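Local structure of putative non-ribosomal peptide synthetase (Actinomadura parvosata subsp. kistnae, 6M7L) at residues A[42-47]-A[118-122]; A[61-66]-A[97-101]; A[129-133]-A[144-149]; A[272-277]-A[375-379]. The protein is probably a condensation-like domain of a non-ribosomal peptide synthetase, a family whose active members join carrier-bound aminoacyl or peptidyl groups. One frame throughout, in Å; residues are numbered along the deposited sequence.

How the contacts relate
Contacts 1, 2 and 3 meet round one five-stranded mixed sheet, while contact 4 lies in the other half of the chain, across its centre. Contact 3 is the middle of the first group, its centre about 9 Å from that of contact 1, joined by V46 with A148, and about 10 Å from that of contact 2, joined by E101 with H133. Contact 4 touches none of them; contact 1 comes nearest, about 28 Å between centres and about 13 Å between nearest atoms. H149 of contact 3 meets H45 of contact 1 at the end of strand 141-149, probably where the HHxxxDG motif of condensation domains falls, here degenerate, with R150 in the second histidine place.

Contact 1: residues A[42-47]-A[118-122]; sequences EGLHVR and AGRPF
G43 and G119 bring the two backbones within 5.2 Å, CA to CA, where the chain entering strand 45-53 passes the C-terminal end of helix 110-119. H45 does most of the bridging. Its ring, with CG turned beside the backbone N (chi1 -50°), puts ND1 2.7 Å from A118 O in a hydrogen bond of 167°. The carbonyl oxygen lies in the imidazole plane and receives the donor nearly along the C=O axis, so the bond fixes the ring's rotation. A histidine side chain thus ties the end of helix 110-119 to strand 45-53. F122 comes in over one face of that ring, its CE1 standing 3.5 Å above the centre. This is a T-shaped pair with centroids 4.8 Å apart and planes at 84°, the phenyl edge directed at the imidazole face. The G43 carbonyl carbon covers the opposite face, which leaves H45 sandwiched between its own chain and F122. The methylene CG of R47 rests on A118 CB at 4.0 Å, while its guanidinium goes to P402 O. E42 reaches G119 CA with OE1, its carboxylate being held by a salt bridge to R245. Around this, V46 pairs through its backbone with A148 of strand 141-149, H45 meets the H149 ring, F122 lies on V147 and makes a cation-pi contact with R131, and L44 packs on helix 26-34.

Contact 2: residues A[61-66]-A[97-101]; sequences LAGALA and RPPLE
L100 lays its two methyl groups against helix 58-71, CD1 meeting L65 CD1 at 3.9 Å and CD2 meeting A62 CB at 4.0 Å. The L65 and L100 side chains cross at about a right angle, so they touch through their ends and do not lie along each other. L61, one turn earlier than L65, adds a looser methyl contact on the CD2 side of L100. P98 takes the next place along the helix: its CG sits 3.9 Å from L65 CB, and its CD lies against the L65 carbonyl and A66 CA. L65 thus meets the proline ring with CB and the leucine with CD1.

R97 makes a different kind of contact. With CG wedged between the backbone N and the carbonyl carbon (chi1 71°), a bend at chi3 brings its guanidinium alongside A66 and A62, and A66 CB meets the edge of the group, NH2 to CB 3.5 Å. NH2 also comes within 3.4 Å of A62 O, but the angle is too poor for a hydrogen bond; that oxygen already accepts the amide N of A66 in the helix. L65 and P98 also lean on the neighbouring strand 130-136, on A132 and W130 respectively. On another side of the helix, A64 packs on helix 155-172. Helix 58-71 is in this way one of the helices that cover the five-stranded sheet, in keeping with the layered alpha/beta build of the N-terminal half of a condensation domain.

Contact 3: residues A[129-133]-A[144-149]; sequences PWRAH and LLVVAH
L145 O takes the amide of H133 at 2.8 Å, in the carbonyl plane and with an N-H...O angle of 166°, and is approached as well by the CA-H of A132, its CA lying 3.2 Å away. This is the antiparallel beta hairpin of strands 130-136 and 141-149, in the middle of the five-stranded sheet. H133 with L145 and R131 with V147 are hydrogen-bonded pairs, each linked in both directions; W130 with A148 and A132 with V146 are the non-hydrogen-bonded pairs between and beyond them.

The two faces differ sharply. On the W130 and A132 face the contacts across the hairpin are apolar: the indole, with CG between the backbone N and the carbonyl carbon (chi1 71°), swings its CE3 edge to V146 CG1 at 3.8 Å, and the far part of the ring packs on helix 58-71. On the other, the R131 guanidinium has V147 CG1 over the rim of one face and gives its NE to H133 NE2 at 2.8 Å; each nitrogen lies in the other group's plane, though the two planes stand nearly upright to one another. NE2 accepts from R131 and ND1 faces E101 OE2, consistent with a neutral ring carrying its proton on ND1. R131 NH2 is held by the carbonyl oxygens of R117 and R120. H133 also runs side by side with L145, CD2 to CD2 3.8 Å. At the other end of the hairpin the amide of H149 donates to P129 O at 2.8 Å, tilted out of the carbonyl plane, while ND1 of the same H149 bonds the backbone N of I151.

Contact 4: residues A[272-277]-A[375-379]; sequences MFTAVH and ALQLD
Helix-to-sheet packing in the C-terminal half makes this contact: F273, V276 and M272, in the first turns of helix 272-288, cover L376 and L378 of strand 374-380. Helix and strand axes approach to 8.8 Å and run roughly opposite ways, at 147°. On the helix side F273 contributes most. With CG anti to the backbone N (chi1 -176°), its ring is carried alongside the strand, where L376 CD2 stands over one face at 4.0 Å from the centroid, a CH-pi contact 23° off the normal. L378 CB meets the edge of the same ring, 3.7 Å from CD2, so one leucine covers a face and the other meets the edge. F273 slides past both in the opposite sense, its end reaching back toward the strand backbone as they reach into the helix. L376 O lies in the ring plane by CE2, but its hydrogen bond goes to T297 OG1.

Behind F273 the leucine ends divide the helix surface: L376 CD2 goes to V276 CG1 at 4.0 Å, and L378 CD1 to V276 CG2 at 3.7 Å. L378 CD2 also touches M272 CB at 3.9 Å. Beyond the contact, F273 leans on T297 and L321 of two further strands, and M272 packs on helix 255-267. A helix packed on the sheet in this way fits the C-terminal chloramphenicol acetyltransferase-like lobe of a condensation domain.

Contact 1: residues A[42-47]-A[118-122]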
# COMPACT_ATOMS: atom_id res chain seq x y z
N GLU A 42 11.95 0.69 -29.07
CA GLU A 42 10.81 0.56 -28.17
C GLU A 42 10.55 1.88 -27.46
O GLU A 42 11.48 2.53 -26.98
CB GLU A 42 11.06 -0.55 -27.16
CG GLU A 42 11.15 -1.94 -27.77
CD GLU A 42 9.87 -2.36 -28.46
OE1 GLU A 42 8.83 -2.42 -27.78
OE2 GLU A 42 9.91 -2.62 -29.68
N GLY A 43 9.29 2.28 -27.42
CA GLY A 43 8.94 3.52 -26.75
C GLY A 43 9.32 3.47 -25.28
O GLY A 43 9.18 2.44 -24.61
N LEU A 44 9.82 4.60 -24.78
CA LEU A 44 10.14 4.73 -23.36
C LEU A 44 8.83 5.01 -22.63
O LEU A 44 8.42 6.16 -22.46
CB LEU A 44 11.16 5.83 -23.14
CG LEU A 44 12.58 5.50 -23.59
CD1 LEU A 44 13.50 6.71 -23.46
CD2 LEU A 44 13.12 4.32 -22.79
N HIS A 45 8.16 3.94 -22.22
CA HIS A 45 6.84 4.01 -21.62
C HIS A 45 6.83 3.27 -20.29
O HIS A 45 7.62 2.35 -20.05
CB HIS A 45 5.77 3.40 -22.53
CG HIS A 45 5.79 3.91 -23.93
ND1 HIS A 45 5.45 3.12 -25.01
CD2 HIS A 45 6.10 5.13 -24.44
CE1 HIS A 45 5.55 3.83 -26.12
NE2 HIS A 45 5.95 5.05 -25.81
N VAL A 46 5.92 3.69 -19.42
CA VAL A 46 5.50 2.87 -18.29
C VAL A 46 4.19 2.20 -18.69
O VAL A 46 3.41 2.75 -19.48
CB VAL A 46 5.34 3.69 -17.00
CG1 VAL A 46 6.70 4.13 -16.47
CG2 VAL A 46 4.44 4.88 -17.23
N ARG A 47 3.95 1.01 -18.17
CA ARG A 47 2.75 0.29 -18.56
C ARG A 47 2.36 -0.72 -17.50
O ARG A 47 3.22 -1.24 -16.77
CB ARG A 47 2.91 -0.39 -19.93
CG ARG A 47 3.82 -1.61 -19.94
CD ARG A 47 5.31 -1.19 -19.88
NE ARG A 47 5.98 -1.81 -18.74
CZ ARG A 47 6.60 -2.97 -18.79
NH1 ARG A 47 7.16 -3.47 -17.69
NH2 ARG A 47 6.67 -3.65 -19.94
N ALA A 118 2.27 -2.02 -25.88
CA ALA A 118 3.12 -1.26 -24.97
C ALA A 118 4.23 -0.54 -25.71
O ALA A 118 4.70 0.51 -25.26
CB ALA A 118 3.71 -2.17 -23.90
N GLY A 119 4.66 -1.07 -26.86
CA GLY A 119 5.74 -0.47 -27.62
C GLY A 119 5.32 0.52 -28.68
O GLY A 119 6.18 1.26 -29.18
N ARG A 120 4.04 0.57 -29.03
CA ARG A 120 3.58 1.49 -30.07
C ARG A 120 3.96 2.92 -29.71
O ARG A 120 3.62 3.39 -28.61
CB ARG A 120 2.07 1.38 -30.27
CG ARG A 120 1.61 0.14 -31.01
CD ARG A 120 0.13 0.22 -31.33
NE ARG A 120 -0.30 -0.85 -32.22
CZ ARG A 120 -1.55 -1.05 -32.61
NH1 ARG A 120 -2.52 -0.25 -32.18
NH2 ARG A 120 -1.85 -2.06 -33.42
N PRO A 121 4.65 3.64 -30.59
CA PRO A 121 5.14 4.97 -30.24
C PRO A 121 4.00 5.98 -30.09
O PRO A 121 2.90 5.81 -30.62
CB PRO A 121 6.05 5.35 -31.42
CG PRO A 121 6.33 4.04 -32.12
CD PRO A 121 5.11 3.21 -31.92
N PHE A 122 4.29 7.03 -29.33
CA PHE A 122 3.39 8.16 -29.18
C PHE A 122 3.84 9.31 -30.07
O PHE A 122 5.04 9.58 -30.20
CB PHE A 122 3.35 8.65 -27.72
CG PHE A 122 2.61 7.73 -26.79
CD1 PHE A 122 3.30 6.77 -26.07
CD2 PHE A 122 1.25 7.86 -26.60
CE1 PHE A 122 2.63 5.93 -25.19
CE2 PHE A 122 0.57 7.02 -25.72
CZ PHE A 122 1.26 6.06 -25.02

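Contact 2: residues A[61-66]-A[97-101]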
# COMPACT_ATOMS: atom_id res chain seq x y z
N LEU A 61 -15.73 2.02 -17.54
CA LEU A 61 -14.27 2.01 -17.67
C LEU A 61 -13.80 3.15 -18.56
O LEU A 61 -12.78 3.80 -18.27
CB LEU A 61 -13.81 0.66 -18.22
CG LEU A 61 -12.37 0.59 -18.75
CD1 LEU A 61 -11.36 0.70 -17.61
CD2 LEU A 61 -12.16 -0.69 -19.54
N ALA A 62 -14.52 3.42 -19.65
CA ALA A 62 -14.18 4.55 -20.51
C ALA A 62 -14.34 5.87 -19.76
O ALA A 62 -13.49 6.76 -19.85
CB ALA A 62 -15.04 4.54 -21.77
N GLY A 63 -15.44 6.02 -19.01
CA GLY A 63 -15.62 7.22 -18.22
C GLY A 63 -14.58 7.37 -17.14
O GLY A 63 -14.08 8.47 -16.89
N ALA A 64 -14.23 6.26 -16.48
CA ALA A 64 -13.21 6.31 -15.44
C ALA A 64 -11.85 6.69 -16.01
O ALA A 64 -11.10 7.45 -15.39
CB ALA A 64 -13.13 4.96 -14.72
N LEU A 65 -11.51 6.16 -17.19
CA LEU A 65 -10.27 6.56 -17.85
C LEU A 65 -10.25 8.06 -18.10
O LEU A 65 -9.26 8.74 -17.80
CB LEU A 65 -10.11 5.79 -19.16
CG LEU A 65 -9.76 4.30 -19.04
CD1 LEU A 65 -9.85 3.60 -20.38
CD2 LEU A 65 -8.38 4.13 -18.42
N ALA A 66 -11.35 8.61 -18.63
CA ALA A 66 -11.44 10.05 -18.81
C ALA A 66 -11.36 10.79 -17.49
O ALA A 66 -10.83 11.91 -17.43
CB ALA A 66 -12.73 10.40 -19.55
N ARG A 97 -9.34 12.99 -23.76
CA ARG A 97 -9.49 11.71 -23.09
C ARG A 97 -8.57 10.69 -23.75
O ARG A 97 -8.27 10.79 -24.94
CB ARG A 97 -10.95 11.25 -23.16
CG ARG A 97 -11.38 10.81 -24.56
CD ARG A 97 -12.86 10.47 -24.63
NE ARG A 97 -13.40 10.08 -23.33
CZ ARG A 97 -14.46 9.29 -23.17
NH1 ARG A 97 -15.07 8.78 -24.23
NH2 ARG A 97 -14.89 8.99 -21.95
N PRO A 98 -8.10 9.69 -23.00
CA PRO A 98 -7.23 8.69 -23.60
C PRO A 98 -8.02 7.81 -24.55
O PRO A 98 -9.21 7.54 -24.33
CB PRO A 98 -6.73 7.89 -22.38
CG PRO A 98 -7.84 8.00 -21.41
CD PRO A 98 -8.35 9.41 -21.57
N PRO A 99 -7.40 7.36 -25.64
CA PRO A 99 -8.06 6.36 -26.49
C PRO A 99 -8.17 5.03 -25.77
O PRO A 99 -7.35 4.68 -24.92
CB PRO A 99 -7.14 6.27 -27.71
CG PRO A 99 -5.82 6.78 -27.25
CD PRO A 99 -6.12 7.82 -26.21
N LEU A 100 -9.22 4.28 -26.11
CA LEU A 100 -9.49 2.98 -25.51
C LEU A 100 -9.73 1.98 -26.64
O LEU A 100 -10.83 1.91 -27.19
CB LEU A 100 -10.69 3.04 -24.57
CG LEU A 100 -11.18 1.69 -24.03
CD1 LEU A 100 -10.08 0.97 -23.26
CD2 LEU A 100 -12.42 1.88 -23.15
N GLU A 101 -8.70 1.21 -26.97
CA GLU A 101 -8.85 0.13 -27.93
C GLU A 101 -9.53 -1.07 -27.27
O GLU A 101 -9.21 -1.43 -26.13
CB GLU A 101 -7.50 -0.30 -28.50
CG GLU A 101 -7.58 -1.54 -29.39
CD GLU A 101 -6.22 -2.07 -29.79
OE1 GLU A 101 -6.16 -2.94 -30.68
OE2 GLU A 101 -5.21 -1.62 -29.21

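Contact 3: residues A[129-133]-A[144-149]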
# COMPACT_ATOMS: atom_id res chain seq x y z
N PRO A 129 -0.50 11.74 -23.64
CA PRO A 129 0.63 10.82 -23.46
C PRO A 129 0.26 9.51 -22.78
O PRO A 129 1.10 8.92 -22.08
CB PRO A 129 1.60 11.64 -22.60
CG PRO A 129 0.70 12.51 -21.79
CD PRO A 129 -0.52 12.80 -22.62
N TRP A 130 -0.97 9.03 -22.96
CA TRP A 130 -1.32 7.71 -22.47
C TRP A 130 -2.51 7.18 -23.25
O TRP A 130 -3.22 7.92 -23.93
CB TRP A 130 -1.61 7.73 -20.96
CG TRP A 130 -2.88 8.41 -20.56
CD1 TRP A 130 -3.33 9.63 -20.98
CD2 TRP A 130 -3.86 7.92 -19.62
NE1 TRP A 130 -4.53 9.92 -20.37
CE2 TRP A 130 -4.87 8.89 -19.54
CE3 TRP A 130 -3.97 6.76 -18.86
CZ2 TRP A 130 -5.99 8.74 -18.71
CZ3 TRP A 130 -5.07 6.60 -18.05
CH2 TRP A 130 -6.07 7.59 -17.98
N ARG A 131 -2.70 5.86 -23.16
CA ARG A 131 -3.76 5.18 -23.88
C ARG A 131 -4.03 3.85 -23.18
O ARG A 131 -3.23 3.37 -22.37
CB ARG A 131 -3.39 4.96 -25.35
CG ARG A 131 -2.00 4.38 -25.54
CD ARG A 131 -1.77 3.92 -26.96
NE ARG A 131 -0.72 2.90 -26.99
CZ ARG A 131 0.54 3.12 -27.32
NH1 ARG A 131 0.94 4.33 -27.68
NH2 ARG A 131 1.41 2.12 -27.30
N ALA A 132 -5.17 3.25 -23.52
CA ALA A 132 -5.62 2.02 -22.90
C ALA A 132 -6.05 1.02 -23.96
O ALA A 132 -6.68 1.39 -24.96
CB ALA A 132 -6.78 2.27 -21.93
N HIS A 133 -5.71 -0.25 -23.74
CA HIS A 133 -6.04 -1.33 -24.67
C HIS A 133 -6.77 -2.41 -23.89
O HIS A 133 -6.17 -3.10 -23.06
CB HIS A 133 -4.78 -1.89 -25.34
CG HIS A 133 -3.84 -0.83 -25.83
ND1 HIS A 133 -3.82 -0.41 -27.14
CD2 HIS A 133 -2.90 -0.11 -25.19
CE1 HIS A 133 -2.90 0.53 -27.29
NE2 HIS A 133 -2.33 0.73 -26.12
N LEU A 144 -6.81 -5.55 -19.22
CA LEU A 144 -6.67 -4.14 -19.54
C LEU A 144 -5.20 -3.75 -19.49
O LEU A 144 -4.50 -4.07 -18.52
CB LEU A 144 -7.46 -3.27 -18.56
CG LEU A 144 -7.26 -1.77 -18.71
CD1 LEU A 144 -7.79 -1.30 -20.06
CD2 LEU A 144 -7.91 -1.00 -17.57
N LEU A 145 -4.74 -3.08 -20.54
CA LEU A 145 -3.38 -2.55 -20.60
C LEU A 145 -3.45 -1.03 -20.61
O LEU A 145 -4.21 -0.45 -21.39
CB LEU A 145 -2.64 -3.05 -21.84
CG LEU A 145 -1.28 -2.40 -22.13
CD1 LEU A 145 -0.26 -2.75 -21.06
CD2 LEU A 145 -0.78 -2.80 -23.50
N VAL A 146 -2.67 -0.40 -19.75
CA VAL A 146 -2.55 1.05 -19.70
C VAL A 146 -1.09 1.38 -19.99
O VAL A 146 -0.19 0.91 -19.29
CB VAL A 146 -2.99 1.63 -18.35
CG1 VAL A 146 -2.79 3.15 -18.34
CG2 VAL A 146 -4.44 1.28 -18.07
N VAL A 147 -0.86 2.17 -21.04
CA VAL A 147 0.47 2.63 -21.41
C VAL A 147 0.51 4.14 -21.23
O VAL A 147 -0.44 4.84 -21.60
CB VAL A 147 0.81 2.24 -22.86
CG1 VAL A 147 2.27 2.57 -23.17
CG2 VAL A 147 0.54 0.76 -23.10
N ALA A 148 1.60 4.63 -20.65
CA ALA A 148 1.79 6.06 -20.46
C ALA A 148 3.23 6.41 -20.80
O ALA A 148 4.16 5.74 -20.33
CB ALA A 148 1.47 6.48 -19.02
N HIS A 149 3.42 7.44 -21.61
CA HIS A 149 4.77 7.85 -21.98
C HIS A 149 5.49 8.42 -20.76
O HIS A 149 4.87 9.08 -19.92
CB HIS A 149 4.73 8.87 -23.11
CG HIS A 149 6.04 9.01 -23.83
ND1 HIS A 149 7.10 9.71 -23.31
CD2 HIS A 149 6.45 8.52 -25.02
CE1 HIS A 149 8.12 9.65 -24.15
NE2 HIS A 149 7.75 8.94 -25.20

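Contact 4: residues A[272-277]-A[375-379]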
# COMPACT_ATOMS: atom_id res chain seq x y z
N MET A 272 24.20 -1.05 2.66
CA MET A 272 24.32 -2.18 1.75
C MET A 272 24.43 -1.72 0.30
O MET A 272 25.13 -2.35 -0.50
CB MET A 272 23.13 -3.12 1.92
CG MET A 272 23.40 -4.29 2.84
SD MET A 272 24.86 -5.23 2.32
CE MET A 272 24.35 -5.78 0.70
N PHE A 273 23.75 -0.62 -0.04
CA PHE A 273 23.93 -0.02 -1.36
C PHE A 273 25.40 0.30 -1.61
O PHE A 273 25.93 0.03 -2.69
CB PHE A 273 23.07 1.23 -1.49
CG PHE A 273 23.11 1.87 -2.86
CD1 PHE A 273 24.05 2.85 -3.16
CD2 PHE A 273 22.21 1.49 -3.84
CE1 PHE A 273 24.09 3.43 -4.41
CE2 PHE A 273 22.24 2.08 -5.09
CZ PHE A 273 23.18 3.05 -5.38
N THR A 274 26.07 0.88 -0.61
CA THR A 274 27.49 1.20 -0.76
C THR A 274 28.32 -0.06 -0.96
O THR A 274 29.30 -0.05 -1.71
CB THR A 274 27.98 1.99 0.45
OG1 THR A 274 27.08 3.08 0.71
CG2 THR A 274 29.37 2.54 0.21
N ALA A 275 27.94 -1.15 -0.30
CA ALA A 275 28.70 -2.40 -0.44
C ALA A 275 28.56 -2.97 -1.84
O ALA A 275 29.55 -3.41 -2.44
CB ALA A 275 28.24 -3.41 0.61
N VAL A 276 27.34 -2.99 -2.38
CA VAL A 276 27.14 -3.49 -3.74
C VAL A 276 27.68 -2.51 -4.77
O VAL A 276 28.21 -2.90 -5.81
CB VAL A 276 25.65 -3.80 -3.97
CG1 VAL A 276 25.42 -4.33 -5.39
CG2 VAL A 276 25.14 -4.80 -2.95
N HIS A 277 27.55 -1.21 -4.49
CA HIS A 277 28.14 -0.19 -5.36
C HIS A 277 29.64 -0.41 -5.52
O HIS A 277 30.16 -0.39 -6.63
CB HIS A 277 27.84 1.20 -4.79
CG HIS A 277 28.36 2.34 -5.61
ND1 HIS A 277 29.09 2.16 -6.77
CD2 HIS A 277 28.25 3.68 -5.45
CE1 HIS A 277 29.42 3.34 -7.27
NE2 HIS A 277 28.91 4.27 -6.49
N ALA A 375 23.19 1.01 -13.85
CA ALA A 375 22.48 1.59 -12.73
C ALA A 375 22.21 0.52 -11.68
O ALA A 375 22.11 -0.67 -12.00
CB ALA A 375 21.17 2.25 -13.16
N LEU A 376 22.09 0.95 -10.43
CA LEU A 376 21.93 0.04 -9.30
C LEU A 376 20.77 0.50 -8.44
O LEU A 376 20.70 1.68 -8.05
CB LEU A 376 23.21 -0.03 -8.47
CG LEU A 376 23.11 -0.71 -7.10
CD1 LEU A 376 22.66 -2.16 -7.23
CD2 LEU A 376 24.44 -0.62 -6.37
N GLN A 377 19.85 -0.41 -8.14
CA GLN A 377 18.79 -0.19 -7.17
C GLN A 377 18.92 -1.23 -6.06
O GLN A 377 18.96 -2.43 -6.34
CB GLN A 377 17.40 -0.28 -7.81
CG GLN A 377 17.23 0.50 -9.10
CD GLN A 377 17.63 1.96 -8.98
OE1 GLN A 377 18.26 2.51 -9.88
NE2 GLN A 377 17.24 2.59 -7.88
N LEU A 378 18.98 -0.76 -4.82
CA LEU A 378 19.01 -1.63 -3.65
C LEU A 378 17.86 -1.21 -2.75
O LEU A 378 17.89 -0.13 -2.15
CB LEU A 378 20.35 -1.54 -2.92
CG LEU A 378 20.59 -2.58 -1.83
CD1 LEU A 378 22.02 -3.09 -1.88
CD2 LEU A 378 20.29 -2.00 -0.46
N ASP A 379 16.84 -2.06 -2.65
CA ASP A 379 15.62 -1.75 -1.94
C ASP A 379 15.47 -2.64 -0.71
O ASP A 379 15.78 -3.84 -0.76
CB ASP A 379 14.40 -1.91 -2.84
CG ASP A 379 14.48 -1.06 -4.09
OD1 ASP A 379 14.97 0.08 -3.99
OD2 ASP A 379 14.05 -1.53 -5.16